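Local atomic coordinates of oxidoreductase (PDB entry 3E18), a protein that binds NAD through a Rossmann domain and is probably an NAD-dependent oxidoreductase of the GFO/IDH/MocA family, with a substrate that is not known. Residues V69-P74 with K90-E95; V121-R126 with G178-D183. All coordinates share one frame; numbering follows the deposited sequence.

Contact 1 of 2, residues V69-P74 with K90-E95. With NAD (nicotinamide-adenine-dinucleotide), chain E.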
ATOM      1  N   VAL A  69      13.174 -38.578  -4.328  1.00 27.27           N
ATOM      2  CA  VAL A  69      14.200 -37.650  -3.863  1.00 29.15           C
ATOM      3  C   VAL A  69      13.594 -36.321  -3.433  1.00 28.57           C
ATOM      4  O   VAL A  69      12.586 -35.860  -3.978  1.00 26.62           O
ATOM      5  CB  VAL A  69      15.362 -37.419  -4.891  1.00 29.94           C
ATOM      6  CG1 VAL A  69      16.012 -38.743  -5.304  1.00 35.47           C
ATOM      7  CG2 VAL A  69      14.885 -36.637  -6.103  1.00 34.37           C
ATOM      8  N   LEU A  70      14.208 -35.735  -2.416  1.00 26.53           N
ATOM      9  CA  LEU A  70      13.898 -34.380  -1.996  1.00 27.24           C
ATOM     10  C   LEU A  70      15.028 -33.481  -2.492  1.00 27.76           C
ATOM     11  O   LEU A  70      16.185 -33.694  -2.133  1.00 31.15           O
ATOM     12  CB  LEU A  70      13.766 -34.319  -0.462  1.00 28.58           C
ATOM     13  CG  LEU A  70      13.425 -33.012   0.292  1.00 30.18           C
ATOM     14  CD1 LEU A  70      14.677 -32.239   0.621  1.00 31.59           C
ATOM     15  CD2 LEU A  70      12.477 -32.109  -0.492  1.00 24.66           C
ATOM     16  N   ILE A  71      14.691 -32.471  -3.294  1.00 25.06           N
ATOM     17  CA  ILE A  71      15.696 -31.514  -3.793  1.00 27.84           C
ATOM     18  C   ILE A  71      15.705 -30.222  -2.988  1.00 29.16           C
ATOM     19  O   ILE A  71      14.780 -29.421  -3.057  1.00 27.25           O
ATOM     20  CB  ILE A  71      15.541 -31.245  -5.310  1.00 25.72           C
ATOM     21  CG1 ILE A  71      15.783 -32.553  -6.066  1.00 33.12           C
ATOM     22  CG2 ILE A  71      16.544 -30.184  -5.824  1.00 23.61           C
ATOM     23  CD1 ILE A  71      15.096 -32.600  -7.372  1.00 35.99           C
ATOM     24  N   ALA A  72      16.763 -30.040  -2.207  1.00 29.66           N
ATOM     25  CA  ALA A  72      16.903 -28.834  -1.403  1.00 30.89           C
ATOM     26  C   ALA A  72      18.254 -28.159  -1.663  1.00 30.03           C
ATOM     27  O   ALA A  72      18.996 -27.799  -0.735  1.00 33.21           O
ATOM     28  CB  ALA A  72      16.721 -29.161   0.072  1.00 32.37           C
ATOM     29  N   THR A  73      18.564 -27.989  -2.943  1.00 29.93           N
ATOM     30  CA  THR A  73      19.784 -27.320  -3.396  1.00 28.58           C
ATOM     31  C   THR A  73      19.429 -25.872  -3.784  1.00 35.27           C
ATOM     32  O   THR A  73      18.241 -25.544  -3.847  1.00 31.90           O
ATOM     33  CB  THR A  73      20.380 -28.062  -4.601  1.00 33.01           C
ATOM     34  OG1 THR A  73      19.442 -28.020  -5.689  1.00 27.33           O
ATOM     35  CG2 THR A  73      20.694 -29.500  -4.253  1.00 33.86           C
ATOM     36  N   PRO A  74      20.439 -24.994  -4.016  1.00 35.78           N
ATOM     37  CA  PRO A  74      20.130 -23.663  -4.570  1.00 30.84           C
ATOM     38  C   PRO A  74      19.296 -23.699  -5.864  1.00 32.07           C
ATOM     39  O   PRO A  74      19.277 -24.700  -6.576  1.00 29.57           O
ATOM     40  CB  PRO A  74      21.511 -23.052  -4.810  1.00 34.57           C
ATOM     41  CG  PRO A  74      22.375 -23.693  -3.770  1.00 31.42           C
ATOM     42  CD  PRO A  74      21.880 -25.119  -3.702  1.00 34.09           C
ATOM     43  N   LYS A  90      12.342 -42.007 -10.229  1.00 31.90           N
ATOM     44  CA  LYS A  90      12.154 -41.542  -8.860  1.00 28.64           C
ATOM     45  C   LYS A  90      11.117 -40.427  -8.856  1.00 31.09           C
ATOM     46  O   LYS A  90      11.150 -39.544  -9.720  1.00 28.62           O
ATOM     47  CB  LYS A  90      13.470 -40.986  -8.308  1.00 35.14           C
ATOM     48  CG  LYS A  90      14.382 -41.957  -7.562  1.00 42.29           C
ATOM     49  CD  LYS A  90      14.586 -43.289  -8.249  1.00 40.15           C
ATOM     50  CE  LYS A  90      15.816 -44.001  -7.725  1.00 41.96           C
ATOM     51  NZ  LYS A  90      15.698 -45.475  -7.908  1.00 39.03           N
ATOM     52  N   HIS A  91      10.199 -40.480  -7.891  1.00 28.87           N
ATOM     53  CA  HIS A  91       9.313 -39.357  -7.593  1.00 26.94           C
ATOM     54  C   HIS A  91      10.150 -38.217  -6.999  1.00 25.92           C
ATOM     55  O   HIS A  91      11.255 -38.439  -6.473  1.00 29.45           O
ATOM     56  CB  HIS A  91       8.211 -39.763  -6.606  1.00 24.17           C
ATOM     57  CG  HIS A  91       7.392 -40.945  -7.043  1.00 26.16           C
ATOM     58  ND1 HIS A  91       6.427 -40.867  -8.027  1.00 27.61           N
ATOM     59  CD2 HIS A  91       7.374 -42.226  -6.604  1.00 26.40           C
ATOM     60  CE1 HIS A  91       5.858 -42.052  -8.182  1.00 28.67           C
ATOM     61  NE2 HIS A  91       6.419 -42.895  -7.333  1.00 29.52           N
ATOM     62  N   VAL A  92       9.639 -36.990  -7.086  1.00 26.65           N
ATOM     63  CA  VAL A  92      10.433 -35.819  -6.695  1.00 28.56           C
ATOM     64  C   VAL A  92       9.641 -34.854  -5.836  1.00 26.64           C
ATOM     65  O   VAL A  92       8.521 -34.477  -6.189  1.00 26.16           O
ATOM     66  CB  VAL A  92      10.964 -35.046  -7.944  1.00 29.21           C
ATOM     67  CG1 VAL A  92      11.607 -33.727  -7.546  1.00 25.48           C
ATOM     68  CG2 VAL A  92      11.944 -35.889  -8.737  1.00 25.39           C
ATOM     69  N   VAL A  93      10.227 -34.474  -4.699  1.00 24.92           N
ATOM     70  CA  VAL A  93       9.787 -33.291  -3.979  1.00 28.46           C
ATOM     71  C   VAL A  93      10.867 -32.227  -4.186  1.00 30.62           C
ATOM     72  O   VAL A  93      12.056 -32.469  -3.952  1.00 25.27           O
ATOM     73  CB  VAL A  93       9.537 -33.531  -2.454  1.00 26.75           C
ATOM     74  CG1 VAL A  93       9.075 -32.223  -1.775  1.00 24.71           C
ATOM     75  CG2 VAL A  93       8.485 -34.603  -2.229  1.00 29.47           C
ATOM     76  N   CYS A  94      10.445 -31.054  -4.642  1.00 28.73           N
ATOM     77  CA  CYS A  94      11.374 -29.972  -4.898  1.00 27.96           C
ATOM     78  C   CYS A  94      11.035 -28.745  -4.060  1.00 28.61           C
ATOM     79  O   CYS A  94       9.899 -28.293  -4.025  1.00 23.02           O
ATOM     80  CB  CYS A  94      11.377 -29.618  -6.380  1.00 26.92           C
ATOM     81  SG  CYS A  94      12.641 -28.450  -6.868  1.00 30.12           S
ATOM     82  N   GLU A  95      12.042 -28.208  -3.385  1.00 24.72           N
ATOM     83  CA  GLU A  95      11.897 -26.942  -2.690  1.00 28.15           C
ATOM     84  C   GLU A  95      11.516 -25.756  -3.581  1.00 33.18           C
ATOM     85  O   GLU A  95      11.832 -25.730  -4.768  1.00 33.79           O
ATOM     86  CB  GLU A  95      13.170 -26.614  -1.922  1.00 31.59           C
ATOM     87  CG  GLU A  95      13.138 -27.107  -0.489  1.00 25.94           C
ATOM     88  CD  GLU A  95      11.993 -26.499   0.344  1.00 32.97           C
ATOM     89  OE1 GLU A  95      11.289 -25.568  -0.111  1.00 36.69           O
ATOM     90  OE2 GLU A  95      11.783 -26.978   1.467  1.00 34.90           O
TER
HETATM   91  PA  NAD E 360      21.839 -23.956   1.732  1.00 38.54           P
HETATM   92  O1A NAD E 360      21.779 -23.836   3.206  1.00 43.57           O
HETATM   93  O2A NAD E 360      22.894 -23.142   1.102  1.00 41.27           O
HETATM   94  O5B NAD E 360      21.991 -25.498   1.312  1.00 42.35           O
HETATM   95  C5B NAD E 360      22.021 -25.949  -0.023  1.00 43.64           C
HETATM   96  C4B NAD E 360      22.834 -27.240  -0.043  1.00 38.53           C
HETATM   97  O4B NAD E 360      22.808 -27.833  -1.329  1.00 40.14           O
HETATM   98  C3B NAD E 360      24.297 -26.972   0.298  1.00 43.75           C
HETATM   99  O3B NAD E 360      24.686 -27.825   1.348  1.00 36.76           O
HETATM  100  C2B NAD E 360      25.038 -27.308  -0.980  1.00 43.33           C
HETATM  101  O2B NAD E 360      26.317 -27.851  -0.744  1.00 42.25           O
HETATM  102  C1B NAD E 360      24.102 -28.300  -1.647  1.00 41.81           C
HETATM  103  N9A NAD E 360      24.261 -28.367  -3.108  1.00 43.32           N
HETATM  104  C8A NAD E 360      24.539 -27.336  -3.973  1.00 40.11           C
HETATM  105  N7A NAD E 360      24.586 -27.833  -5.232  1.00 42.23           N
HETATM  106  C5A NAD E 360      24.346 -29.164  -5.175  1.00 46.39           C
HETATM  107  C6A NAD E 360      24.288 -30.150  -6.154  1.00 43.49           C
HETATM  108  N6A NAD E 360      24.313 -29.799  -7.439  1.00 39.35           N
HETATM  109  N1A NAD E 360      24.020 -31.460  -5.785  1.00 39.31           N
HETATM  110  C2A NAD E 360      23.816 -31.791  -4.460  1.00 39.51           C
HETATM  111  N3A NAD E 360      23.878 -30.807  -3.495  1.00 44.80           N
HETATM  112  C4A NAD E 360      24.140 -29.515  -3.846  1.00 44.44           C
HETATM  113  O3  NAD E 360      20.397 -23.548   1.115  1.00 30.37           O
HETATM  114  PN  NAD E 360      19.011 -23.638   1.898  1.00 33.66           P
HETATM  115  O1N NAD E 360      18.754 -22.358   2.610  1.00 36.74           O
HETATM  116  O2N NAD E 360      18.895 -24.929   2.615  1.00 33.42           O
HETATM  117  O5D NAD E 360      17.951 -23.656   0.653  1.00 29.86           O
HETATM  118  C5D NAD E 360      17.943 -24.666  -0.333  1.00 29.54           C
HETATM  119  C4D NAD E 360      16.580 -24.668  -1.062  1.00 29.44           C
HETATM  120  O4D NAD E 360      15.528 -24.705  -0.114  1.00 35.70           O
HETATM  121  C3D NAD E 360      16.340 -23.419  -1.891  1.00 30.00           C
HETATM  122  O3D NAD E 360      15.568 -23.757  -3.034  1.00 28.42           O
HETATM  123  C2D NAD E 360      15.493 -22.523  -1.010  1.00 33.81           C
HETATM  124  O2D NAD E 360      14.642 -21.725  -1.799  1.00 37.40           O
HETATM  125  C1D NAD E 360      14.701 -23.548  -0.209  1.00 37.48           C
HETATM  126  N1N NAD E 360      14.228 -23.098   1.127  1.00 38.11           N
HETATM  127  C2N NAD E 360      12.887 -23.200   1.368  1.00 40.47           C
HETATM  128  C3N NAD E 360      12.328 -22.817   2.582  1.00 42.63           C
HETATM  129  C7N NAD E 360      10.899 -23.171   2.859  1.00 36.73           C
HETATM  130  O7N NAD E 360      10.265 -22.618   3.981  1.00 44.48           O
HETATM  131  N7N NAD E 360      10.247 -24.012   2.050  1.00 33.66           N
HETATM  132  C4N NAD E 360      13.168 -22.347   3.602  1.00 36.56           C
HETATM  133  C5N NAD E 360      14.542 -22.258   3.364  1.00 34.24           C
HETATM  134  C6N NAD E 360      15.062 -22.646   2.123  1.00 38.87           C
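L70 reaches across to V93 on one face of the sheet: its CG is anti to the backbone N (chi1 -179°), and the CD2 branch packs obliquely against V93 CG1 at 3.6 Å. F307 and F311 of helix 307-315 cover V93 there. On the other face V69 and V92 lie side by side and point the same way, their CG2 methyls 4.0 Å apart, while I71 slants over to V92 and sets CD1 against V92 CG1 at 3.7 Å. A85 of helix 78-87 packs on both valines. These two parallel strands and that helix form a beta-alpha-beta unit of the Rossmann fold. Four backbone hydrogen bonds join the strands: V69 N to H91 O, V93 N to V69 O, I71 N to V93 O at 2.7 Å, and E95 N to I71 O. At the C-terminal side of the two segments, A72 to P74 and E95 meet NAD. The E95 side chain bends at chi2 (-60°), CG passes NAD O4D at 3.4 Å, and OE1 accepts a 2.9 Å hydrogen bond from the carboxamide N7N; OE2 is held by H20. T73 CG2 touches the adenine at C4A (3.5 Å), and P74 CD approaches C8A.

Contact 2 of 2, residues V121-R126 with G178-D183. With NAD (nicotinamide-adenine-dinucleotide), chain E; GOL (glycerol), chain G.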
ATOM      1  N   VAL A 121       5.866 -29.638  -5.536  1.00 28.27           N
ATOM      2  CA  VAL A 121       6.545 -28.478  -4.945  1.00 29.94           C
ATOM      3  C   VAL A 121       6.270 -28.389  -3.450  1.00 25.17           C
ATOM      4  O   VAL A 121       5.137 -28.525  -3.021  1.00 23.87           O
ATOM      5  CB  VAL A 121       6.062 -27.203  -5.610  1.00 24.30           C
ATOM      6  N   HIS A 122       7.301 -28.113  -2.668  1.00 24.00           N
ATOM      7  CA  HIS A 122       7.144 -27.972  -1.240  1.00 24.79           C
ATOM      8  C   HIS A 122       6.634 -26.586  -0.868  1.00 28.50           C
ATOM      9  O   HIS A 122       7.390 -25.744  -0.384  1.00 25.74           O
ATOM     10  CB  HIS A 122       8.466 -28.242  -0.527  1.00 23.65           C
ATOM     11  CG  HIS A 122       8.317 -28.405   0.952  1.00 24.33           C
ATOM     12  ND1 HIS A 122       9.179 -27.823   1.856  1.00 33.15           N
ATOM     13  CD2 HIS A 122       7.393 -29.067   1.685  1.00 28.02           C
ATOM     14  CE1 HIS A 122       8.802 -28.134   3.084  1.00 29.67           C
ATOM     15  NE2 HIS A 122       7.726 -28.895   3.009  1.00 27.70           N
ATOM     16  N   GLN A 123       5.345 -26.347  -1.097  1.00 27.10           N
ATOM     17  CA  GLN A 123       4.737 -25.090  -0.672  1.00 24.40           C
ATOM     18  C   GLN A 123       4.226 -25.223   0.761  1.00 22.87           C
ATOM     19  O   GLN A 123       3.038 -25.222   1.014  1.00 23.75           O
ATOM     20  CB  GLN A 123       3.654 -24.642  -1.682  1.00 22.47           C
ATOM     21  CG  GLN A 123       4.193 -24.425  -3.128  1.00 25.81           C
ATOM     22  CD  GLN A 123       5.165 -23.248  -3.302  1.00 27.72           C
ATOM     23  OE1 GLN A 123       5.356 -22.411  -2.409  1.00 36.08           O
ATOM     24  NE2 GLN A 123       5.783 -23.186  -4.465  1.00 25.72           N
ATOM     25  N   ASN A 124       5.161 -25.323   1.716  1.00 22.40           N
ATOM     26  CA  ASN A 124       4.823 -25.614   3.100  1.00 24.60           C
ATOM     27  C   ASN A 124       4.050 -24.487   3.792  1.00 26.84           C
ATOM     28  O   ASN A 124       3.355 -24.725   4.775  1.00 26.45           O
ATOM     29  CB  ASN A 124       6.102 -25.925   3.911  1.00 28.23           C
ATOM     30  CG  ASN A 124       7.127 -24.812   3.833  1.00 34.37           C
ATOM     31  OD1 ASN A 124       7.371 -24.270   2.768  1.00 33.60           O
ATOM     32  ND2 ASN A 124       7.753 -24.483   4.969  1.00 38.87           N
ATOM     33  N   ARG A 125       4.145 -23.261   3.277  1.00 28.40           N
ATOM     34  CA  ARG A 125       3.491 -22.129   3.961  1.00 23.97           C
ATOM     35  C   ARG A 125       1.992 -22.012   3.696  1.00 25.58           C
ATOM     36  O   ARG A 125       1.314 -21.151   4.267  1.00 26.72           O
ATOM     37  CB  ARG A 125       4.268 -20.826   3.753  1.00 27.02           C
ATOM     38  CG  ARG A 125       5.632 -20.891   4.463  1.00 28.69           C
ATOM     39  CD  ARG A 125       6.208 -19.528   4.750  1.00 29.08           C
ATOM     40  NE  ARG A 125       7.426 -19.610   5.552  1.00 30.65           N
ATOM     41  CZ  ARG A 125       7.494 -19.472   6.879  1.00 34.35           C
ATOM     42  NH1 ARG A 125       6.407 -19.235   7.610  1.00 32.92           N
ATOM     43  NH2 ARG A 125       8.672 -19.552   7.474  1.00 34.56           N
ATOM     44  N   ARG A 126       1.463 -22.902   2.857  1.00 26.59           N
ATOM     45  CA  ARG A 126       0.015 -23.059   2.732  1.00 24.24           C
ATOM     46  C   ARG A 126      -0.591 -23.592   4.031  1.00 27.74           C
ATOM     47  O   ARG A 126      -1.773 -23.411   4.277  1.00 27.36           O
ATOM     48  CB  ARG A 126      -0.331 -24.011   1.604  1.00 29.50           C
ATOM     49  CG  ARG A 126      -0.044 -23.483   0.243  1.00 32.60           C
ATOM     50  CD  ARG A 126      -0.615 -24.423  -0.784  1.00 17.05           C
ATOM     51  NE  ARG A 126      -0.159 -24.079  -2.118  1.00 26.46           N
ATOM     52  CZ  ARG A 126      -0.718 -24.552  -3.228  1.00 28.09           C
ATOM     53  NH1 ARG A 126      -1.711 -25.412  -3.135  1.00 26.31           N
ATOM     54  NH2 ARG A 126      -0.251 -24.213  -4.423  1.00 25.69           N
ATOM     55  N   GLY A 178       8.661 -14.073  -1.682  1.00 26.34           N
ATOM     56  CA  GLY A 178       7.582 -13.741  -2.614  1.00 27.60           C
ATOM     57  C   GLY A 178       6.825 -14.953  -3.086  1.00 26.31           C
ATOM     58  O   GLY A 178       5.598 -14.937  -3.119  1.00 31.24           O
ATOM     59  N   VAL A 179       7.546 -16.018  -3.441  1.00 26.53           N
ATOM     60  CA  VAL A 179       6.908 -17.246  -3.894  1.00 27.10           C
ATOM     61  C   VAL A 179       5.944 -17.816  -2.838  1.00 23.77           C
ATOM     62  O   VAL A 179       4.859 -18.225  -3.188  1.00 24.61           O
ATOM     63  CB  VAL A 179       7.946 -18.303  -4.409  1.00 30.21           C
ATOM     64  CG1 VAL A 179       8.942 -18.614  -3.357  1.00 34.19           C
ATOM     65  CG2 VAL A 179       7.275 -19.580  -4.882  1.00 31.67           C
ATOM     66  N   HIS A 180       6.316 -17.806  -1.557  1.00 20.27           N
ATOM     67  CA  HIS A 180       5.384 -18.229  -0.491  1.00 21.28           C
ATOM     68  C   HIS A 180       4.121 -17.379  -0.449  1.00 24.03           C
ATOM     69  O   HIS A 180       3.011 -17.911  -0.361  1.00 26.76           O
ATOM     70  CB  HIS A 180       6.026 -18.074   0.877  1.00 23.38           C
ATOM     71  CG  HIS A 180       7.018 -19.130   1.208  1.00 27.89           C
ATOM     72  ND1 HIS A 180       6.774 -20.473   1.008  1.00 25.57           N
ATOM     73  CD2 HIS A 180       8.240 -19.045   1.787  1.00 30.80           C
ATOM     74  CE1 HIS A 180       7.813 -21.166   1.436  1.00 34.28           C
ATOM     75  NE2 HIS A 180       8.714 -20.325   1.915  1.00 30.00           N
ATOM     76  N   LEU A 181       4.290 -16.057  -0.502  1.00 22.39           N
ATOM     77  CA  LEU A 181       3.152 -15.153  -0.316  1.00 21.06           C
ATOM     78  C   LEU A 181       2.250 -15.158  -1.528  1.00 21.30           C
ATOM     79  O   LEU A 181       1.027 -15.075  -1.404  1.00 23.08           O
ATOM     80  CB  LEU A 181       3.624 -13.737  -0.028  1.00 18.46           C
ATOM     81  CG  LEU A 181       4.541 -13.584   1.186  1.00 24.81           C
ATOM     82  CD1 LEU A 181       4.804 -12.123   1.389  1.00 25.39           C
ATOM     83  CD2 LEU A 181       3.858 -14.161   2.407  1.00 23.15           C
ATOM     84  N   LEU A 182       2.852 -15.276  -2.704  1.00 24.78           N
ATOM     85  CA  LEU A 182       2.073 -15.266  -3.948  1.00 24.79           C
ATOM     86  C   LEU A 182       1.332 -16.582  -4.138  1.00 24.07           C
ATOM     87  O   LEU A 182       0.229 -16.631  -4.736  1.00 28.37           O
ATOM     88  CB  LEU A 182       2.993 -15.022  -5.140  1.00 25.59           C
ATOM     89  CG  LEU A 182       3.682 -13.652  -5.214  1.00 23.45           C
ATOM     90  CD1 LEU A 182       4.777 -13.705  -6.235  1.00 23.79           C
ATOM     91  CD2 LEU A 182       2.723 -12.493  -5.480  1.00 27.21           C
ATOM     92  N   ASP A 183       1.966 -17.653  -3.668  1.00 23.04           N
ATOM     93  CA  ASP A 183       1.364 -18.989  -3.705  1.00 25.89           C
ATOM     94  C   ASP A 183       0.153 -19.089  -2.770  1.00 24.09           C
ATOM     95  O   ASP A 183      -0.906 -19.589  -3.181  1.00 26.17           O
ATOM     96  CB  ASP A 183       2.395 -20.072  -3.396  1.00 25.51           C
ATOM     97  CG  ASP A 183       1.779 -21.444  -3.355  1.00 33.53           C
ATOM     98  OD1 ASP A 183       1.373 -21.963  -4.426  1.00 30.89           O
ATOM     99  OD2 ASP A 183       1.658 -21.968  -2.235  1.00 27.87           O
TER
HETATM  100  PA  NAD E 360      21.839 -23.956   1.732  1.00 38.54           P
HETATM  101  O1A NAD E 360      21.779 -23.836   3.206  1.00 43.57           O
HETATM  102  O2A NAD E 360      22.894 -23.142   1.102  1.00 41.27           O
HETATM  103  O5B NAD E 360      21.991 -25.498   1.312  1.00 42.35           O
HETATM  104  C5B NAD E 360      22.021 -25.949  -0.023  1.00 43.64           C
HETATM  105  C4B NAD E 360      22.834 -27.240  -0.043  1.00 38.53           C
HETATM  106  O4B NAD E 360      22.808 -27.833  -1.329  1.00 40.14           O
HETATM  107  C3B NAD E 360      24.297 -26.972   0.298  1.00 43.75           C
HETATM  108  O3B NAD E 360      24.686 -27.825   1.348  1.00 36.76           O
HETATM  109  C2B NAD E 360      25.038 -27.308  -0.980  1.00 43.33           C
HETATM  110  O2B NAD E 360      26.317 -27.851  -0.744  1.00 42.25           O
HETATM  111  C1B NAD E 360      24.102 -28.300  -1.647  1.00 41.81           C
HETATM  112  N9A NAD E 360      24.261 -28.367  -3.108  1.00 43.32           N
HETATM  113  C8A NAD E 360      24.539 -27.336  -3.973  1.00 40.11           C
HETATM  114  N7A NAD E 360      24.586 -27.833  -5.232  1.00 42.23           N
HETATM  115  C5A NAD E 360      24.346 -29.164  -5.175  1.00 46.39           C
HETATM  116  C6A NAD E 360      24.288 -30.150  -6.154  1.00 43.49           C
HETATM  117  N6A NAD E 360      24.313 -29.799  -7.439  1.00 39.35           N
HETATM  118  N1A NAD E 360      24.020 -31.460  -5.785  1.00 39.31           N
HETATM  119  C2A NAD E 360      23.816 -31.791  -4.460  1.00 39.51           C
HETATM  120  N3A NAD E 360      23.878 -30.807  -3.495  1.00 44.80           N
HETATM  121  C4A NAD E 360      24.140 -29.515  -3.846  1.00 44.44           C
HETATM  122  O3  NAD E 360      20.397 -23.548   1.115  1.00 30.37           O
HETATM  123  PN  NAD E 360      19.011 -23.638   1.898  1.00 33.66           P
HETATM  124  O1N NAD E 360      18.754 -22.358   2.610  1.00 36.74           O
HETATM  125  O2N NAD E 360      18.895 -24.929   2.615  1.00 33.42           O
HETATM  126  O5D NAD E 360      17.951 -23.656   0.653  1.00 29.86           O
HETATM  127  C5D NAD E 360      17.943 -24.666  -0.333  1.00 29.54           C
HETATM  128  C4D NAD E 360      16.580 -24.668  -1.062  1.00 29.44           C
HETATM  129  O4D NAD E 360      15.528 -24.705  -0.114  1.00 35.70           O
HETATM  130  C3D NAD E 360      16.340 -23.419  -1.891  1.00 30.00           C
HETATM  131  O3D NAD E 360      15.568 -23.757  -3.034  1.00 28.42           O
HETATM  132  C2D NAD E 360      15.493 -22.523  -1.010  1.00 33.81           C
HETATM  133  O2D NAD E 360      14.642 -21.725  -1.799  1.00 37.40           O
HETATM  134  C1D NAD E 360      14.701 -23.548  -0.209  1.00 37.48           C
HETATM  135  N1N NAD E 360      14.228 -23.098   1.127  1.00 38.11           N
HETATM  136  C2N NAD E 360      12.887 -23.200   1.368  1.00 40.47           C
HETATM  137  C3N NAD E 360      12.328 -22.817   2.582  1.00 42.63           C
HETATM  138  C7N NAD E 360      10.899 -23.171   2.859  1.00 36.73           C
HETATM  139  O7N NAD E 360      10.265 -22.618   3.981  1.00 44.48           O
HETATM  140  N7N NAD E 360      10.247 -24.012   2.050  1.00 33.66           N
HETATM  141  C4N NAD E 360      13.168 -22.347   3.602  1.00 36.56           C
HETATM  142  C5N NAD E 360      14.542 -22.258   3.364  1.00 34.24           C
HETATM  143  C6N NAD E 360      15.062 -22.646   2.123  1.00 38.87           C
HETATM  144  C1  GOL G 362      11.333 -18.971   5.046  1.00 53.74           C
HETATM  145  O1  GOL G 362      10.372 -19.937   4.665  1.00 47.81           O
HETATM  146  C2  GOL G 362      12.187 -18.509   3.862  1.00 58.45           C
HETATM  147  O2  GOL G 362      11.842 -19.190   2.666  1.00 46.04           O
HETATM  148  C3  GOL G 362      13.656 -18.731   4.230  1.00 63.75           C
HETATM  149  O3  GOL G 362      14.531 -18.432   3.160  1.00 65.37           O
HETATM  150  O   HOH W   1       4.782 -22.051   0.596  1.00 25.07           O
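R126 meets D183 side-on: NE donates to OD2 and NH2 to OD1, both at 2.8 Å, each oxygen using its syn lone pair. Guanidinium and carboxylate are nearly coplanar, 26° apart, although the two side chains cross at about a right angle. D183 CG, anti to the backbone N (chi1 177°), carries the carboxylate from the helix to this buried salt bridge, and Q123 packs CB against OD2 at 3.4 Å. R126 is held further by E327 and by a cation-pi contact with F187. The pair ties the 3-10 segment that follows strand 119-122 to helix 173-188, joining the NAD-binding Rossmann fold to the GFO/IDH/MocA C-terminal domain. Toward the cofactor the contact relies more on water and ligands. R125 lays CD over the centre of the H180 ring, a CH-pi contact 3.6 Å from the centroid, with its guanidinium turned 77° from the ring plane. A water accepts from R125 N, donates to Q123 OE1 and lies 2.6 Å from H180 ND1. Beyond the ring, a glycerol, probably from the crystallisation liquor, takes a bond from R125 NE through O1 and makes only weak ones with H180 NE2; R125 NH1 pairs with D128. N124 turns its amide to the nicotinamide carboxamide, OD1 accepting from N7N at 3.0 Å and ND2 donating to O7N.

From the N terminus, strands 6-11 and 30-36 precede contact 1, which closes a short loop: 68-71 runs into helix 78-87 and returns as the neighbouring strand 91-95. Helix 102-115 then leads to strand 119-122, next in the same parallel sheet, where contact 2 opens. Its loop is longer, passing through helix 129-140 and strand 146-154 of the second domain before helix 173-188 comes back. The loops follow in series, neither nested nor crossed; the centres of contact 1 and contact 2 are about 15 Å apart. They join where C94 O lies 2.9 Å from H122 N and E95 OE2 lies 2.8 Å from H122 ND1, both probable hydrogen bonds, and both contacts reach NAD.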